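Haloacid dehalogenase-like hydrolase (Klebsiella pneumoniae subsp. pneumoniae, PDB 3PGV) is a Cof-family member of the haloacid dehalogenase-like superfamily that binds a calcium ion in this crystal and probably acts as a magnesium-dependent phosphatase. Local coordinates at residues I113-P118 with Y131-R136; K119-V124 with F167-D172. One frame throughout, in Å; residues are numbered along the deposited sequence.

Interaction 1. Residues I113-P118 with Y131-R136; sequences IVRNDP and YMNRHR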
loop_
_atom_site.group_PDB
_atom_site.type_symbol
_atom_site.label_atom_id
_atom_site.label_comp_id
_atom_site.label_asym_id
_atom_site.label_seq_id
_atom_site.Cartn_x
_atom_site.Cartn_y
_atom_site.Cartn_z
ATOM N N ILE A 113 9.979 -19.849 -4.646
ATOM C CA ILE A 113 11.343 -19.320 -4.802
ATOM C C ILE A 113 12.217 -19.491 -3.544
ATOM O O ILE A 113 13.405 -19.822 -3.662
ATOM C CB ILE A 113 11.360 -17.865 -5.385
ATOM C CG1 ILE A 113 12.780 -17.477 -5.877
ATOM C CG2 ILE A 113 10.789 -16.837 -4.386
ATOM C CD1 ILE A 113 12.871 -16.140 -6.718
ATOM N N VAL A 114 11.622 -19.329 -2.344
ATOM C CA VAL A 114 12.369 -19.475 -1.084
ATOM C C VAL A 114 11.662 -20.431 -0.129
ATOM O O VAL A 114 11.638 -20.195 1.072
ATOM C CB VAL A 114 12.682 -18.104 -0.419
ATOM C CG1 VAL A 114 13.809 -17.388 -1.149
ATOM C CG2 VAL A 114 11.435 -17.228 -0.353
ATOM N N ARG A 115 11.115 -21.545 -0.668
ATOM C CA ARG A 115 10.418 -22.538 0.142
ATOM C C ARG A 115 11.312 -23.089 1.254
ATOM O O ARG A 115 10.846 -23.288 2.385
ATOM C CB ARG A 115 9.924 -23.691 -0.733
ATOM C CG ARG A 115 9.125 -24.729 0.043
ATOM C CD ARG A 115 7.686 -24.594 -0.287
ATOM N NE ARG A 115 6.831 -24.754 0.868
ATOM C CZ ARG A 115 5.528 -24.531 0.845
ATOM N NH1 ARG A 115 4.936 -24.133 -0.276
ATOM N NH2 ARG A 115 4.801 -24.695 1.942
ATOM N N ASN A 116 12.593 -23.345 0.932
ATOM C CA ASN A 116 13.530 -24.005 1.848
ATOM C C ASN A 116 14.363 -23.039 2.681
ATOM O O ASN A 116 15.301 -23.470 3.350
ATOM C CB ASN A 116 14.419 -24.980 1.088
ATOM C CG ASN A 116 13.635 -26.022 0.323
ATOM O OD1 ASN A 116 13.764 -26.149 -0.894
ATOM N ND2 ASN A 116 12.717 -26.705 1.006
ATOM N N ASP A 117 14.005 -21.742 2.689
ATOM C CA ASP A 117 14.720 -20.775 3.519
ATOM C C ASP A 117 14.007 -20.669 4.875
ATOM O O ASP A 117 12.916 -20.119 4.952
ATOM C CB ASP A 117 14.794 -19.406 2.816
ATOM C CG ASP A 117 15.806 -18.437 3.412
ATOM O OD1 ASP A 117 15.962 -18.429 4.644
ATOM O OD2 ASP A 117 16.361 -17.624 2.653
ATOM N N PRO A 118 14.567 -21.260 5.953
ATOM C CA PRO A 118 13.866 -21.218 7.246
ATOM C C PRO A 118 13.678 -19.799 7.798
ATOM O O PRO A 118 12.824 -19.587 8.657
ATOM C CB PRO A 118 14.761 -22.066 8.158
ATOM C CG PRO A 118 16.106 -21.993 7.543
ATOM C CD PRO A 118 15.869 -21.950 6.065
ATOM N N TYR A 131 -2.675 -16.786 1.867
ATOM C CA TYR A 131 -1.949 -18.044 1.969
ATOM C C TYR A 131 -0.561 -17.842 2.520
ATOM O O TYR A 131 0.044 -16.791 2.317
ATOM C CB TYR A 131 -1.903 -18.768 0.612
ATOM C CG TYR A 131 -3.230 -19.373 0.216
ATOM C CD1 TYR A 131 -4.170 -18.634 -0.511
ATOM C CD2 TYR A 131 -3.570 -20.669 0.599
ATOM C CE1 TYR A 131 -5.401 -19.185 -0.872
ATOM C CE2 TYR A 131 -4.809 -21.217 0.275
ATOM C CZ TYR A 131 -5.719 -20.476 -0.474
ATOM O OH TYR A 131 -6.929 -21.029 -0.827
HETATM N N MSE A 132 -0.054 -18.844 3.220
HETATM C CA MSE A 132 1.259 -18.811 3.845
HETATM C C MSE A 132 1.905 -20.178 3.646
HETATM O O MSE A 132 1.207 -21.191 3.716
HETATM C CB MSE A 132 1.095 -18.520 5.328
HETATM C CG MSE A 132 2.060 -17.533 5.850
HETATM SE SE MSE A 132 1.645 -17.012 7.678
HETATM C CE MSE A 132 1.725 -18.662 8.502
ATOM N N ASN A 133 3.213 -20.222 3.319
ATOM C CA ASN A 133 3.870 -21.512 3.046
ATOM C C ASN A 133 4.097 -22.342 4.303
ATOM O O ASN A 133 4.064 -23.573 4.236
ATOM C CB ASN A 133 5.164 -21.343 2.231
ATOM C CG ASN A 133 6.260 -20.578 2.922
ATOM O OD1 ASN A 133 6.023 -19.768 3.823
ATOM N ND2 ASN A 133 7.474 -20.720 2.414
ATOM N N ARG A 134 4.261 -21.674 5.462
ATOM C CA ARG A 134 4.392 -22.345 6.761
ATOM C C ARG A 134 4.125 -21.355 7.892
ATOM O O ARG A 134 4.221 -20.154 7.678
ATOM C CB ARG A 134 5.781 -22.991 6.913
ATOM C CG ARG A 134 6.903 -21.998 7.097
ATOM C CD ARG A 134 8.229 -22.700 7.162
ATOM N NE ARG A 134 8.987 -22.517 5.934
ATOM C CZ ARG A 134 9.858 -21.535 5.749
ATOM N NH1 ARG A 134 10.100 -20.662 6.721
ATOM N NH2 ARG A 134 10.496 -21.417 4.592
ATOM N N HIS A 135 3.784 -21.858 9.091
ATOM C CA HIS A 135 3.541 -21.011 10.273
ATOM C C HIS A 135 4.738 -20.097 10.541
ATOM O O HIS A 135 5.892 -20.545 10.437
ATOM C CB HIS A 135 3.263 -21.870 11.516
ATOM C CG HIS A 135 2.048 -22.731 11.401
ATOM N ND1 HIS A 135 0.778 -22.200 11.527
ATOM C CD2 HIS A 135 1.950 -24.076 11.259
ATOM C CE1 HIS A 135 -0.053 -23.227 11.408
ATOM N NE2 HIS A 135 0.608 -24.378 11.260
ATOM N N ARG A 136 4.475 -18.816 10.872
ATOM C CA ARG A 136 5.548 -17.854 11.154
ATOM C C ARG A 136 6.225 -18.154 12.491
ATOM O O ARG A 136 7.424 -18.410 12.525
ATOM C CB ARG A 136 5.019 -16.412 11.135
ATOM C CG ARG A 136 4.567 -15.935 9.761
ATOM C CD ARG A 136 4.374 -14.443 9.751
ATOM N NE ARG A 136 3.688 -13.990 8.541
ATOM C CZ ARG A 136 3.348 -12.726 8.316
ATOM N NH1 ARG A 136 3.646 -11.786 9.201
ATOM N NH2 ARG A 136 2.699 -12.397 7.217
HETATM O O HOH W 1 9.744 -19.042 2.383
#
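With chi1 at 71° and its chain bent at chi3 (106°), Arg134 carries its guanidinium across to the carbonyls of Arg115 and Asp117, while Arg115, CG anti to the backbone N and its chain bent at chi2 and chi3, reaches back past Asn133. The receiving element is a type I beta turn from Val114 to Asp117, in the loop between helix 104-110 and strand 121-126; the reaching residues follow strand 129-132. Arg134 NH2 grips two turn carbonyls at once, Arg115 O at 2.9 Å and Asp117 O at 2.8 Å. Arg115 O lies in the guanidinium plane, Asp117 O somewhat out of it, and in both bonds the nitrogen stands well above the plane of the carbonyl. Both bonds fall on one nitrogen; they should limit the rotation of the Arg134 group and tie the turn to the loop just past strand 129-132.

The Arg115 and Asn133 side chains run alongside each other from opposite sides of the contact, and Asn133 CB sits over one face of the Arg115 guanidinium, 3.4 Å from NH2, toward the rim. The polar ends of Arg115 are held elsewhere: NH2 by Tyr153 O, NH1 in a salt bridge to Glu112. Asn133 OD1 accepts from Thr122 N, which holds the amide so that its ND2 donates to a water at 2.8 Å, and that water in turn donates to Val114 O at 2.6 Å.

Interaction 2. Residues K119-V124 with F167-D172; sequences KIVTNV and FFTCED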
loop_
_atom_site.group_PDB
_atom_site.type_symbol
_atom_site.label_atom_id
_atom_site.label_comp_id
_atom_site.label_asym_id
_atom_site.label_seq_id
_atom_site.Cartn_x
_atom_site.Cartn_y
_atom_site.Cartn_z
ATOM N N LYS A 119 14.469 -18.822 7.293
ATOM C CA LYS A 119 14.409 -17.435 7.756
ATOM C C LYS A 119 13.262 -16.653 7.109
ATOM O O LYS A 119 12.816 -15.654 7.672
ATOM C CB LYS A 119 15.758 -16.718 7.513
ATOM C CG LYS A 119 16.927 -17.326 8.306
ATOM C CD LYS A 119 18.262 -16.609 8.026
ATOM C CE LYS A 119 18.333 -15.229 8.652
ATOM N NZ LYS A 119 19.638 -14.573 8.396
ATOM N N ILE A 120 12.776 -17.107 5.928
ATOM C CA ILE A 120 11.719 -16.392 5.206
ATOM C C ILE A 120 10.387 -17.173 5.189
ATOM O O ILE A 120 10.374 -18.377 4.937
ATOM C CB ILE A 120 12.175 -16.025 3.770
ATOM C CG1 ILE A 120 13.506 -15.247 3.784
ATOM C CG2 ILE A 120 11.076 -15.252 3.029
ATOM C CD1 ILE A 120 14.177 -15.064 2.353
ATOM N N VAL A 121 9.273 -16.468 5.413
ATOM C CA VAL A 121 7.930 -17.012 5.221
ATOM C C VAL A 121 7.332 -16.385 3.943
ATOM O O VAL A 121 7.423 -15.163 3.753
ATOM C CB VAL A 121 7.004 -16.774 6.462
ATOM C CG1 VAL A 121 5.552 -17.130 6.147
ATOM C CG2 VAL A 121 7.503 -17.552 7.682
ATOM N N THR A 122 6.800 -17.222 3.037
ATOM C CA THR A 122 6.182 -16.727 1.804
ATOM C C THR A 122 4.672 -16.539 2.001
ATOM O O THR A 122 3.969 -17.486 2.376
ATOM C CB THR A 122 6.500 -17.649 0.625
ATOM O OG1 THR A 122 7.917 -17.776 0.505
ATOM C CG2 THR A 122 5.892 -17.137 -0.712
ATOM N N ASN A 123 4.180 -15.317 1.748
ATOM C CA ASN A 123 2.764 -14.994 1.894
ATOM C C ASN A 123 2.167 -14.656 0.553
ATOM O O ASN A 123 2.840 -14.061 -0.291
ATOM C CB ASN A 123 2.566 -13.835 2.859
ATOM C CG ASN A 123 3.069 -14.087 4.239
ATOM O OD1 ASN A 123 2.315 -14.413 5.135
ATOM N ND2 ASN A 123 4.352 -13.864 4.458
ATOM N N VAL A 124 0.897 -15.023 0.348
ATOM C CA VAL A 124 0.212 -14.797 -0.922
ATOM C C VAL A 124 -1.198 -14.228 -0.676
ATOM O O VAL A 124 -1.948 -14.775 0.139
ATOM C CB VAL A 124 0.135 -16.127 -1.748
ATOM C CG1 VAL A 124 -0.628 -15.924 -3.046
ATOM C CG2 VAL A 124 1.523 -16.695 -2.019
ATOM N N PHE A 167 4.289 -11.679 -0.735
ATOM C CA PHE A 167 5.191 -10.954 0.168
ATOM C C PHE A 167 5.988 -11.862 1.068
ATOM O O PHE A 167 5.481 -12.864 1.557
ATOM C CB PHE A 167 4.460 -9.851 0.951
ATOM C CG PHE A 167 3.256 -10.290 1.760
ATOM C CD1 PHE A 167 2.030 -10.522 1.142
ATOM C CD2 PHE A 167 3.307 -10.321 3.149
ATOM C CE1 PHE A 167 0.906 -10.866 1.894
ATOM C CE2 PHE A 167 2.179 -10.645 3.899
ATOM C CZ PHE A 167 0.982 -10.909 3.267
ATOM N N PHE A 168 7.267 -11.553 1.218
ATOM C CA PHE A 168 8.202 -12.356 1.979
ATOM C C PHE A 168 8.498 -11.704 3.296
ATOM O O PHE A 168 8.952 -10.554 3.326
ATOM C CB PHE A 168 9.493 -12.575 1.168
ATOM C CG PHE A 168 9.230 -13.150 -0.209
ATOM C CD1 PHE A 168 9.094 -14.522 -0.394
ATOM C CD2 PHE A 168 9.056 -12.312 -1.311
ATOM C CE1 PHE A 168 8.802 -15.048 -1.656
ATOM C CE2 PHE A 168 8.761 -12.839 -2.570
ATOM C CZ PHE A 168 8.644 -14.204 -2.737
ATOM N N THR A 169 8.143 -12.384 4.406
ATOM C CA THR A 169 8.383 -11.856 5.754
ATOM C C THR A 169 9.590 -12.525 6.385
ATOM O O THR A 169 9.757 -13.738 6.265
ATOM C CB THR A 169 7.106 -11.935 6.628
ATOM O OG1 THR A 169 6.661 -13.285 6.679
ATOM C CG2 THR A 169 5.969 -11.031 6.100
ATOM N N CYS A 170 10.476 -11.722 6.979
ATOM C CA CYS A 170 11.725 -12.177 7.589
ATOM C C CYS A 170 12.177 -11.132 8.619
ATOM O O CYS A 170 12.284 -9.966 8.282
ATOM C CB CYS A 170 12.792 -12.399 6.514
ATOM S SG CYS A 170 14.424 -12.847 7.160
ATOM N N GLU A 171 12.462 -11.558 9.864
ATOM C CA GLU A 171 12.927 -10.658 10.927
ATOM C C GLU A 171 14.263 -9.991 10.566
ATOM O O GLU A 171 14.515 -8.853 10.966
ATOM C CB GLU A 171 13.049 -11.418 12.263
ATOM C CG GLU A 171 11.704 -11.864 12.824
ATOM C CD GLU A 171 11.773 -12.702 14.088
ATOM O OE1 GLU A 171 12.419 -13.776 14.059
ATOM O OE2 GLU A 171 11.108 -12.326 15.081
ATOM N N ASP A 172 15.113 -10.699 9.798
ATOM C CA ASP A 172 16.418 -10.188 9.375
ATOM C C ASP A 172 16.268 -9.413 8.049
ATOM O O ASP A 172 16.159 -10.025 6.984
ATOM C CB ASP A 172 17.423 -11.355 9.234
ATOM C CG ASP A 172 18.861 -10.956 8.898
ATOM O OD1 ASP A 172 19.095 -9.763 8.600
ATOM O OD2 ASP A 172 19.741 -11.854 8.877
HETATM O O HOH W 2 12.115 -14.290 10.354
HETATM O O HOH W 3 9.884 -15.201 9.004
#
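An antiparallel strand pair joins 119-124 to 167-172 in the interior of the six-stranded mixed sheet, the smaller of the two sheets of this HAD-like chain and, as in Cof-type relatives, probably the core of the cap domain. Val121 with Thr169 and Asn123 with Phe167 are hydrogen-bonded pairs flanking the non-hydrogen-bonded pair Thr122 with Phe168. Val121 N meets Thr169 O at 2.9 Å almost straight (173°), and Asn123 N meets Phe167 O at 2.8 Å.

On the face bearing Val121, Asn123, Phe167 and Thr169, the Asn123 side chain lies flat on the Phe167 ring. Its CB stands over the ring centre in a CH-pi contact, 3.3 Å from the centroid, and amide and ring planes are only 10° apart. Phe167 chi1 of 56°, which sets CG between backbone N and carbonyl carbon, swings the ring beneath this amide. Asn123 ND2 then donates in its own plane to Thr169 OG1 and to Phe167 O, both at 3.3 Å, giving that carbonyl a second donor. Asn123 OD1 is taken by Arg136 and Trp130, so the amide is gripped at both ends.

On the face of Thr122 and Phe168, Thr122 OG1 meets the edge of the Phe168 ring; Ile120 CG2 also lies near the ring plane, 3.6 Å from Phe168 CB. Beyond the strands, Lys119 NZ closes a salt bridge to Asp172 OD2 at 2.8 Å, meeting it on the anti side; Asp172 is the N-cap of helix 173-187. That helix packs on the side of the sheet that bears Phe168, through Met183, strand 129-132 flanks 121-126, and strand 200-205 lies along 163-169 on the side away from 121-126.

The two contacts have centres about 7 Å apart and both reach the six-stranded sheet, where strand 121-126 has 129-132 and 163-169 as its neighbours. Their segments alternate along the chain, 113-118, 119-124, 131-136, 167-172, so the turn of interaction 1 runs directly into segment 119-124. They also touch, with Tyr131 N 2.8 Å from Val124 O, a probable hydrogen bond. Interaction 1 thus sits at the open end of the hairpin formed by strands 121-126 and 129-132, away from the annotated site. Interaction 2 joins that hairpin to the later strand, and its Phe167 side chain comes to about 12 Å from that of the calcium ligand Asp29.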